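PDB 6QE7: anti-sigma-I factor RsgI3 from Clostridium thermocellum, which probably holds the sigma factor SigI3 inactive until its extracellular sensing region, the tandem PA14 domains contained in this chain, binds plant cell-wall polysaccharide such as pectin. Local coordinates for residues V48-E60 and K131-D143. Numbering follows the deposited sequence.
Sequences VRWTGKVEPRYSE and KEIIPSSQLYPSD
Lys-53 and Tyr-140 form the hydrogen-bonded pair of a short antiparallel ladder: Lys-53 N reaches Tyr-140 O and Tyr-140 N reaches Lys-53 O, both at 2.9 Å. Single backbone bonds carry the pairing past both ends, Glu-55 N to Gln-138 O and, beyond the corner at Gly-52, Ser-142 N to Thr-51 O. Gly-52 suits that corner because Tyr-140 O comes within 3.0 Å of its CA, in a CA-H...O contact, so close that only the hydrogens of glycine fit.

Side chains extend the polar pairing. The hydroxyls Thr-51 OG1 and Ser-142 OG share a very short hydrogen bond (2.5 Å). Gln-138 bends at chi2 (-48°), bringing its amide back to the neighbouring backbone, where NE2 donates to Glu-55 O at 2.8 Å, close to the amide plane; Ser-137 OG holds the other end, OE1. That same OE1 lies over one face of the Arg-57 guanidinium. Arg-57, extended from CG to NE, carries its guanidinium across to Glu-132, where NH1 forms a salt bridge with OE2 near the guanidinium plane; the modelled 2.4 Å is unusually short and its exact length doubtful. A water links NH2 to Glu-132 OE1, and Trp-124 NE1 also donates to OE2.

Lys-53 O lies at the edge of the Tyr-140 ring, in its plane. On the opposite face of the ladder, branched Val-54 sends CG2 to Leu-139 CD2 (3.8 Å) and Ile-134 CG2 (4.1 Å), and Trp-124 touches both Val-54 and Ile-134.

In this first PA14 domain, strand 139-141 pairs with 53-54, itself paired with 105-113, while 132-133 pairs with 119-125 in the other sheet, so residues 131-143 connect the two sheets.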
ATOM      1  N   VAL A  48      -1.263  -7.345   8.152  1.00 23.68           N
ATOM      2  CA  VAL A  48      -0.373  -8.449   8.513  1.00 27.21           C
ATOM      3  C   VAL A  48      -0.676  -9.537   7.503  1.00 29.73           C
ATOM      4  O   VAL A  48      -1.849  -9.879   7.318  1.00 25.64           O
ATOM      5  CB  VAL A  48      -0.575  -8.947   9.977  1.00 28.83           C
ATOM      6  CG1 VAL A  48       0.553  -9.854  10.324  1.00 29.61           C
ATOM      7  CG2 VAL A  48      -0.642  -7.817  11.012  1.00 29.27           C
ATOM      8  N   ARG A  49       0.401 -10.100   6.993  1.00 34.55           N
ATOM      9  CA  ARG A  49       0.380 -11.308   6.184  1.00 31.13           C
ATOM     10  C   ARG A  49       1.236 -12.381   6.850  1.00 31.80           C
ATOM     11  O   ARG A  49       2.419 -12.189   6.965  1.00 28.50           O
ATOM     12  CB  ARG A  49       0.962 -11.064   4.796  1.00 28.58           C
ATOM     13  CG  ARG A  49       0.631 -12.246   3.884  1.00 30.49           C
ATOM     14  CD  ARG A  49       1.254 -12.047   2.557  1.00 28.61           C
ATOM     15  NE  ARG A  49       0.438 -11.137   1.813  1.00 29.18           N
ATOM     16  CZ  ARG A  49       0.831  -9.992   1.247  1.00 35.23           C
ATOM     17  NH1 ARG A  49       2.046  -9.530   1.432  1.00 29.55           N
ATOM     18  NH2 ARG A  49      -0.029  -9.322   0.485  1.00 39.13           N
ATOM     19  N   TRP A  50       0.615 -13.507   7.162  1.00 27.87           N
ATOM     20  CA  TRP A  50       1.289 -14.698   7.713  1.00 27.86           C
ATOM     21  C   TRP A  50       1.384 -15.736   6.607  1.00 29.35           C
ATOM     22  O   TRP A  50       0.361 -15.982   5.974  1.00 29.33           O
ATOM     23  CB  TRP A  50       0.493 -15.234   8.875  1.00 27.46           C
ATOM     24  CG  TRP A  50       0.495 -14.363  10.087  1.00 25.92           C
ATOM     25  CD1 TRP A  50       1.520 -14.248  10.979  1.00 28.90           C
ATOM     26  CD2 TRP A  50      -0.605 -13.635  10.642  1.00 25.26           C
ATOM     27  NE1 TRP A  50       1.161 -13.444  12.007  1.00 25.59           N
ATOM     28  CE2 TRP A  50      -0.120 -13.001  11.824  1.00 28.07           C
ATOM     29  CE3 TRP A  50      -1.919 -13.358  10.254  1.00 24.82           C
ATOM     30  CZ2 TRP A  50      -0.923 -12.172  12.635  1.00 24.35           C
ATOM     31  CZ3 TRP A  50      -2.706 -12.506  11.039  1.00 25.29           C
ATOM     32  CH2 TRP A  50      -2.202 -11.892  12.196  1.00 26.34           C
ATOM     33  N   THR A  51       2.586 -16.203   6.291  1.00 33.92           N
ATOM     34  CA  THR A  51       2.775 -17.291   5.305  1.00 29.79           C
ATOM     35  C   THR A  51       3.731 -18.378   5.816  1.00 32.97           C
ATOM     36  O   THR A  51       4.632 -18.106   6.609  1.00 29.32           O
ATOM     37  CB  THR A  51       3.310 -16.758   3.994  1.00 31.62           C
ATOM     38  OG1 THR A  51       4.616 -16.271   4.270  1.00 33.91           O
ATOM     39  CG2 THR A  51       2.391 -15.730   3.352  1.00 33.21           C
ATOM     40  N   GLY A  52       3.424 -19.621   5.466  1.00 37.42           N
ATOM     41  CA  GLY A  52       4.294 -20.774   5.681  1.00 39.94           C
ATOM     42  C   GLY A  52       3.568 -22.013   5.240  1.00 36.81           C
ATOM     43  O   GLY A  52       2.834 -21.939   4.189  1.00 34.54           O
ATOM     44  N   LYS A  53       3.686 -23.046   6.064  1.00 34.92           N
ATOM     45  CA  LYS A  53       3.068 -24.375   5.820  1.00 34.96           C
ATOM     46  C   LYS A  53       2.458 -24.830   7.119  1.00 31.34           C
ATOM     47  O   LYS A  53       3.043 -24.544   8.216  1.00 32.38           O
ATOM     48  CB  LYS A  53       4.139 -25.325   5.281  1.00 39.26           C
ATOM     49  CG  LYS A  53       4.628 -24.959   3.891  1.00 49.23           C
ATOM     50  CD  LYS A  53       5.887 -25.709   3.535  1.00 56.18           C
ATOM     51  CE  LYS A  53       6.324 -25.584   2.098  1.00 51.82           C
ATOM     52  NZ  LYS A  53       5.161 -25.565   1.186  1.00 59.35           N
ATOM     53  N   VAL A  54       1.282 -25.415   7.031  1.00 29.06           N
ATOM     54  CA  VAL A  54       0.598 -26.078   8.159  1.00 30.22           C
ATOM     55  C   VAL A  54       0.671 -27.598   7.899  1.00 40.08           C
ATOM     56  O   VAL A  54       0.718 -27.981   6.687  1.00 34.36           O
ATOM     57  CB  VAL A  54      -0.822 -25.549   8.343  1.00 33.11           C
ATOM     58  CG1 VAL A  54      -1.704 -25.790   7.123  1.00 34.62           C
ATOM     59  CG2 VAL A  54      -1.493 -26.110   9.570  1.00 30.65           C
ATOM     60  N   GLU A  55       0.798 -28.402   8.980  1.00 41.76           N
ATOM     61  CA  GLU A  55       0.929 -29.897   8.942  1.00 37.91           C
ATOM     62  C   GLU A  55      -0.126 -30.527   9.830  1.00 40.47           C
ATOM     63  O   GLU A  55      -0.029 -30.532  11.050  1.00 44.42           O
ATOM     64  CB  GLU A  55       2.319 -30.350   9.323  1.00 42.09           C
ATOM     65  CG  GLU A  55       2.417 -31.830   9.651  1.00 50.61           C
ATOM     66  CD  GLU A  55       3.849 -32.328   9.649  1.00 50.68           C
ATOM     67  OE1 GLU A  55       4.721 -31.597   9.089  1.00 52.36           O
ATOM     68  OE2 GLU A  55       4.101 -33.437  10.203  1.00 59.72           O
ATOM     69  N   PRO A  56      -1.253 -30.997   9.274  1.00 38.43           N
ATOM     70  CA  PRO A  56      -2.256 -31.605  10.123  1.00 45.01           C
ATOM     71  C   PRO A  56      -1.692 -32.898  10.762  1.00 49.20           C
ATOM     72  O   PRO A  56      -0.720 -33.500  10.253  1.00 39.97           O
ATOM     73  CB  PRO A  56      -3.413 -31.902   9.160  1.00 46.14           C
ATOM     74  CG  PRO A  56      -2.717 -32.041   7.834  1.00 44.89           C
ATOM     75  CD  PRO A  56      -1.579 -31.062   7.837  1.00 39.87           C
ATOM     76  N   ARG A  57      -2.260 -33.271  11.911  1.00 44.46           N
ATOM     77  CA  ARG A  57      -1.815 -34.519  12.602  1.00 53.84           C
ATOM     78  C   ARG A  57      -2.561 -35.732  12.002  1.00 56.86           C
ATOM     79  O   ARG A  57      -1.942 -36.822  12.001  1.00 56.40           O
ATOM     80  CB  ARG A  57      -2.087 -34.415  14.105  1.00 51.64           C
ATOM     81  CG  ARG A  57      -1.426 -33.245  14.829  1.00 58.40           C
ATOM     82  CD  ARG A  57      -2.223 -33.012  16.109  1.00 59.70           C
ATOM     83  NE  ARG A  57      -1.463 -32.340  17.150  1.00 64.07           N
ATOM     84  CZ  ARG A  57      -1.747 -31.125  17.664  1.00 70.36           C
ATOM     85  NH1 ARG A  57      -2.803 -30.430  17.254  1.00 53.42           N
ATOM     86  NH2 ARG A  57      -0.969 -30.611  18.611  1.00 67.80           N
ATOM     87  N   TYR A  58      -3.821 -35.542  11.545  1.00 51.95           N
ATOM     88  CA  TYR A  58      -4.774 -36.585  11.085  1.00 50.86           C
ATOM     89  C   TYR A  58      -5.168 -36.416   9.603  1.00 58.24           C
ATOM     90  O   TYR A  58      -5.178 -35.269   9.103  1.00 39.87           O
ATOM     91  CB  TYR A  58      -5.991 -36.487  11.979  1.00 55.90           C
ATOM     92  CG  TYR A  58      -5.687 -36.400  13.457  1.00 59.80           C
ATOM     93  CD1 TYR A  58      -5.058 -37.426  14.149  1.00 56.67           C
ATOM     94  CD2 TYR A  58      -6.077 -35.285  14.182  1.00 53.02           C
ATOM     95  CE1 TYR A  58      -4.808 -37.330  15.511  1.00 46.60           C
ATOM     96  CE2 TYR A  58      -5.872 -35.193  15.547  1.00 61.96           C
ATOM     97  CZ  TYR A  58      -5.231 -36.221  16.215  1.00 54.52           C
ATOM     98  OH  TYR A  58      -5.027 -36.059  17.556  1.00 50.69           O
ATOM     99  N   SER A  59      -5.432 -37.512   8.860  1.00 62.21           N
ATOM    100  CA  SER A  59      -6.036 -37.464   7.488  1.00 51.55           C
ATOM    101  C   SER A  59      -7.556 -37.323   7.668  1.00 52.56           C
ATOM    102  O   SER A  59      -8.214 -38.342   7.920  1.00 45.74           O
ATOM    103  CB  SER A  59      -5.714 -38.661   6.655  1.00 48.34           C
ATOM    104  OG  SER A  59      -4.321 -38.722   6.401  1.00 52.83           O
ATOM    105  N   GLU A  60      -8.099 -36.104   7.637  1.00 41.65           N
ATOM    106  CA  GLU A  60      -9.523 -35.846   8.009  1.00 47.46           C
ATOM    107  C   GLU A  60     -10.065 -34.581   7.332  1.00 45.67           C
ATOM    108  O   GLU A  60      -9.297 -33.855   6.663  1.00 43.41           O
ATOM    109  CB  GLU A  60      -9.721 -35.688   9.523  1.00 46.22           C
ATOM    110  CG  GLU A  60      -9.058 -36.793  10.305  1.00 52.19           C
ATOM    111  CD  GLU A  60      -9.426 -36.922  11.763  1.00 56.72           C
ATOM    112  OE1 GLU A  60     -10.154 -36.049  12.361  1.00 58.79           O
ATOM    113  OE2 GLU A  60      -9.020 -37.958  12.295  1.00 65.03           O
ATOM    114  N   LYS A 131     -11.006 -28.462  18.931  1.00 44.98           N
ATOM    115  CA  LYS A 131     -10.852 -27.130  18.353  1.00 45.24           C
ATOM    116  C   LYS A 131      -9.774 -26.461  19.178  1.00 47.76           C
ATOM    117  O   LYS A 131     -10.003 -26.347  20.367  1.00 43.08           O
ATOM    118  CB  LYS A 131     -12.161 -26.360  18.432  1.00 38.82           C
ATOM    119  CG  LYS A 131     -12.147 -25.060  17.656  1.00 37.71           C
ATOM    120  CD  LYS A 131     -13.333 -24.200  17.974  1.00 35.89           C
ATOM    121  CE  LYS A 131     -13.406 -22.946  17.132  1.00 40.27           C
ATOM    122  NZ  LYS A 131     -14.675 -22.204  17.359  1.00 36.04           N
ATOM    123  N   GLU A 132      -8.645 -26.093  18.567  1.00 37.77           N
ATOM    124  CA  GLU A 132      -7.629 -25.272  19.252  1.00 37.01           C
ATOM    125  C   GLU A 132      -7.139 -24.183  18.292  1.00 34.05           C
ATOM    126  O   GLU A 132      -7.321 -24.380  17.083  1.00 31.76           O
ATOM    127  CB  GLU A 132      -6.510 -26.235  19.675  1.00 39.27           C
ATOM    128  CG  GLU A 132      -5.969 -27.071  18.554  1.00 37.62           C
ATOM    129  CD  GLU A 132      -4.724 -27.910  18.834  1.00 45.32           C
ATOM    130  OE1 GLU A 132      -4.420 -28.085  20.005  1.00 44.70           O
ATOM    131  OE2 GLU A 132      -4.059 -28.427  17.860  1.00 35.97           O
ATOM    132  N   ILE A 133      -6.538 -23.117  18.831  1.00 35.31           N
ATOM    133  CA  ILE A 133      -5.459 -22.314  18.197  1.00 34.79           C
ATOM    134  C   ILE A 133      -4.464 -23.224  17.487  1.00 36.05           C
ATOM    135  O   ILE A 133      -3.859 -24.091  18.119  1.00 34.42           O
ATOM    136  CB  ILE A 133      -4.734 -21.418  19.231  1.00 35.58           C
ATOM    137  CG1 ILE A 133      -5.653 -20.391  19.889  1.00 35.33           C
ATOM    138  CG2 ILE A 133      -3.540 -20.756  18.565  1.00 30.37           C
ATOM    139  CD1 ILE A 133      -6.065 -19.244  18.927  1.00 42.80           C
ATOM    140  N   ILE A 134      -4.180 -22.977  16.213  1.00 31.99           N
ATOM    141  CA  ILE A 134      -3.239 -23.885  15.524  1.00 29.33           C
ATOM    142  C   ILE A 134      -1.898 -23.677  16.195  1.00 35.85           C
ATOM    143  O   ILE A 134      -1.338 -22.580  16.156  1.00 38.22           O
ATOM    144  CB  ILE A 134      -3.141 -23.689  14.006  1.00 32.72           C
ATOM    145  CG1 ILE A 134      -4.500 -23.767  13.311  1.00 39.19           C
ATOM    146  CG2 ILE A 134      -2.156 -24.686  13.389  1.00 36.84           C
ATOM    147  CD1 ILE A 134      -4.423 -23.769  11.787  1.00 37.05           C
ATOM    148  N   PRO A 135      -1.265 -24.734  16.723  1.00 40.98           N
ATOM    149  CA  PRO A 135      -0.030 -24.555  17.480  1.00 38.57           C
ATOM    150  C   PRO A 135       1.244 -24.533  16.651  1.00 37.57           C
ATOM    151  O   PRO A 135       1.209 -24.907  15.491  1.00 35.65           O
ATOM    152  CB  PRO A 135      -0.068 -25.773  18.409  1.00 42.09           C
ATOM    153  CG  PRO A 135      -0.680 -26.824  17.544  1.00 41.77           C
ATOM    154  CD  PRO A 135      -1.766 -26.116  16.768  1.00 44.09           C
ATOM    155  N   SER A 136       2.335 -24.050  17.263  1.00 30.84           N
ATOM    156  CA  SER A 136       3.603 -23.753  16.570  1.00 31.04           C
ATOM    157  C   SER A 136       4.211 -25.039  16.073  1.00 32.26           C
ATOM    158  O   SER A 136       4.938 -24.977  15.090  1.00 35.28           O
ATOM    159  CB  SER A 136       4.618 -23.019  17.424  1.00 33.81           C
ATOM    160  OG  SER A 136       4.838 -23.691  18.642  1.00 35.44           O
ATOM    161  N   SER A 137       3.961 -26.141  16.759  1.00 33.76           N
ATOM    162  CA  SER A 137       4.526 -27.484  16.403  1.00 38.52           C
ATOM    163  C   SER A 137       4.038 -27.877  15.020  1.00 41.85           C
ATOM    164  O   SER A 137       4.785 -28.570  14.367  1.00 43.43           O
ATOM    165  CB  SER A 137       4.133 -28.562  17.381  1.00 35.00           C
ATOM    166  OG  SER A 137       2.735 -28.507  17.622  1.00 39.17           O
ATOM    167  N   GLN A 138       2.858 -27.404  14.590  1.00 39.11           N
ATOM    168  CA  GLN A 138       2.293 -27.754  13.249  1.00 40.06           C
ATOM    169  C   GLN A 138       2.495 -26.650  12.200  1.00 39.14           C
ATOM    170  O   GLN A 138       1.847 -26.744  11.142  1.00 43.64           O
ATOM    171  CB  GLN A 138       0.787 -27.979  13.359  1.00 38.88           C
ATOM    172  CG  GLN A 138       0.336 -28.855  14.517  1.00 39.77           C
ATOM    173  CD  GLN A 138       1.116 -30.132  14.622  1.00 43.74           C
ATOM    174  OE1 GLN A 138       1.604 -30.476  15.696  1.00 38.44           O
ATOM    175  NE2 GLN A 138       1.307 -30.795  13.493  1.00 38.87           N
ATOM    176  N   LEU A 139       3.309 -25.631  12.459  1.00 38.33           N
ATOM    177  CA  LEU A 139       3.442 -24.462  11.544  1.00 36.36           C
ATOM    178  C   LEU A 139       4.907 -24.178  11.247  1.00 36.84           C
ATOM    179  O   LEU A 139       5.711 -24.091  12.196  1.00 38.29           O
ATOM    180  CB  LEU A 139       2.779 -23.218  12.148  1.00 32.82           C
ATOM    181  CG  LEU A 139       1.292 -23.285  12.465  1.00 33.50           C
ATOM    182  CD1 LEU A 139       0.930 -22.142  13.392  1.00 34.44           C
ATOM    183  CD2 LEU A 139       0.405 -23.228  11.230  1.00 38.19           C
ATOM    184  N   TYR A 140       5.216 -23.960   9.975  1.00 31.91           N
ATOM    185  CA  TYR A 140       6.592 -23.790   9.447  1.00 36.68           C
ATOM    186  C   TYR A 140       6.634 -22.475   8.696  1.00 37.68           C
ATOM    187  O   TYR A 140       5.868 -22.289   7.766  1.00 38.42           O
ATOM    188  CB  TYR A 140       6.966 -24.932   8.487  1.00 38.40           C
ATOM    189  CG  TYR A 140       6.915 -26.287   9.150  1.00 43.02           C
ATOM    190  CD1 TYR A 140       5.695 -26.901   9.417  1.00 36.34           C
ATOM    191  CD2 TYR A 140       8.094 -26.883   9.597  1.00 39.98           C
ATOM    192  CE1 TYR A 140       5.641 -28.116  10.089  1.00 46.93           C
ATOM    193  CE2 TYR A 140       8.058 -28.095  10.263  1.00 39.82           C
ATOM    194  CZ  TYR A 140       6.839 -28.707  10.498  1.00 45.17           C
ATOM    195  OH  TYR A 140       6.856 -29.883  11.170  1.00 50.11           O
ATOM    196  N   PRO A 141       7.516 -21.544   9.075  1.00 37.37           N
ATOM    197  CA  PRO A 141       7.473 -20.215   8.496  1.00 37.01           C
ATOM    198  C   PRO A 141       7.972 -20.301   7.075  1.00 42.55           C
ATOM    199  O   PRO A 141       8.728 -21.169   6.795  1.00 38.92           O
ATOM    200  CB  PRO A 141       8.412 -19.356   9.363  1.00 40.13           C
ATOM    201  CG  PRO A 141       9.274 -20.374  10.109  1.00 38.57           C
ATOM    202  CD  PRO A 141       8.453 -21.651  10.210  1.00 34.65           C
ATOM    203  N   SER A 142       7.557 -19.394   6.205  1.00 45.20           N
ATOM    204  CA  SER A 142       8.176 -19.351   4.867  1.00 45.96           C
ATOM    205  C   SER A 142       9.506 -18.645   5.070  1.00 49.21           C
ATOM    206  O   SER A 142       9.621 -17.945   6.046  1.00 48.99           O
ATOM    207  CB  SER A 142       7.291 -18.725   3.824  1.00 43.25           C
ATOM    208  OG  SER A 142       6.852 -17.496   4.286  1.00 43.38           O
ATOM    209  N   ASP A 143      10.466 -18.881   4.195  1.00 53.47           N
ATOM    210  CA  ASP A 143      11.618 -17.973   3.961  1.00 71.10           C
ATOM    211  C   ASP A 143      11.439 -17.548   2.503  1.00 73.67           C
ATOM    212  O   ASP A 143      10.267 -17.501   2.035  1.00 83.64           O
ATOM    213  CB  ASP A 143      12.946 -18.644   4.356  1.00 73.95           C
ATOM    214  CG  ASP A 143      12.802 -20.150   4.563  1.00 81.41           C
ATOM    215  OD1 ASP A 143      12.711 -20.881   3.553  1.00 77.48           O
ATOM    216  OD2 ASP A 143      12.722 -20.581   5.731  1.00 88.37           O
TER
HETATM  217  O   HOH W   1      -2.171 -29.151  20.317  1.00 51.71           O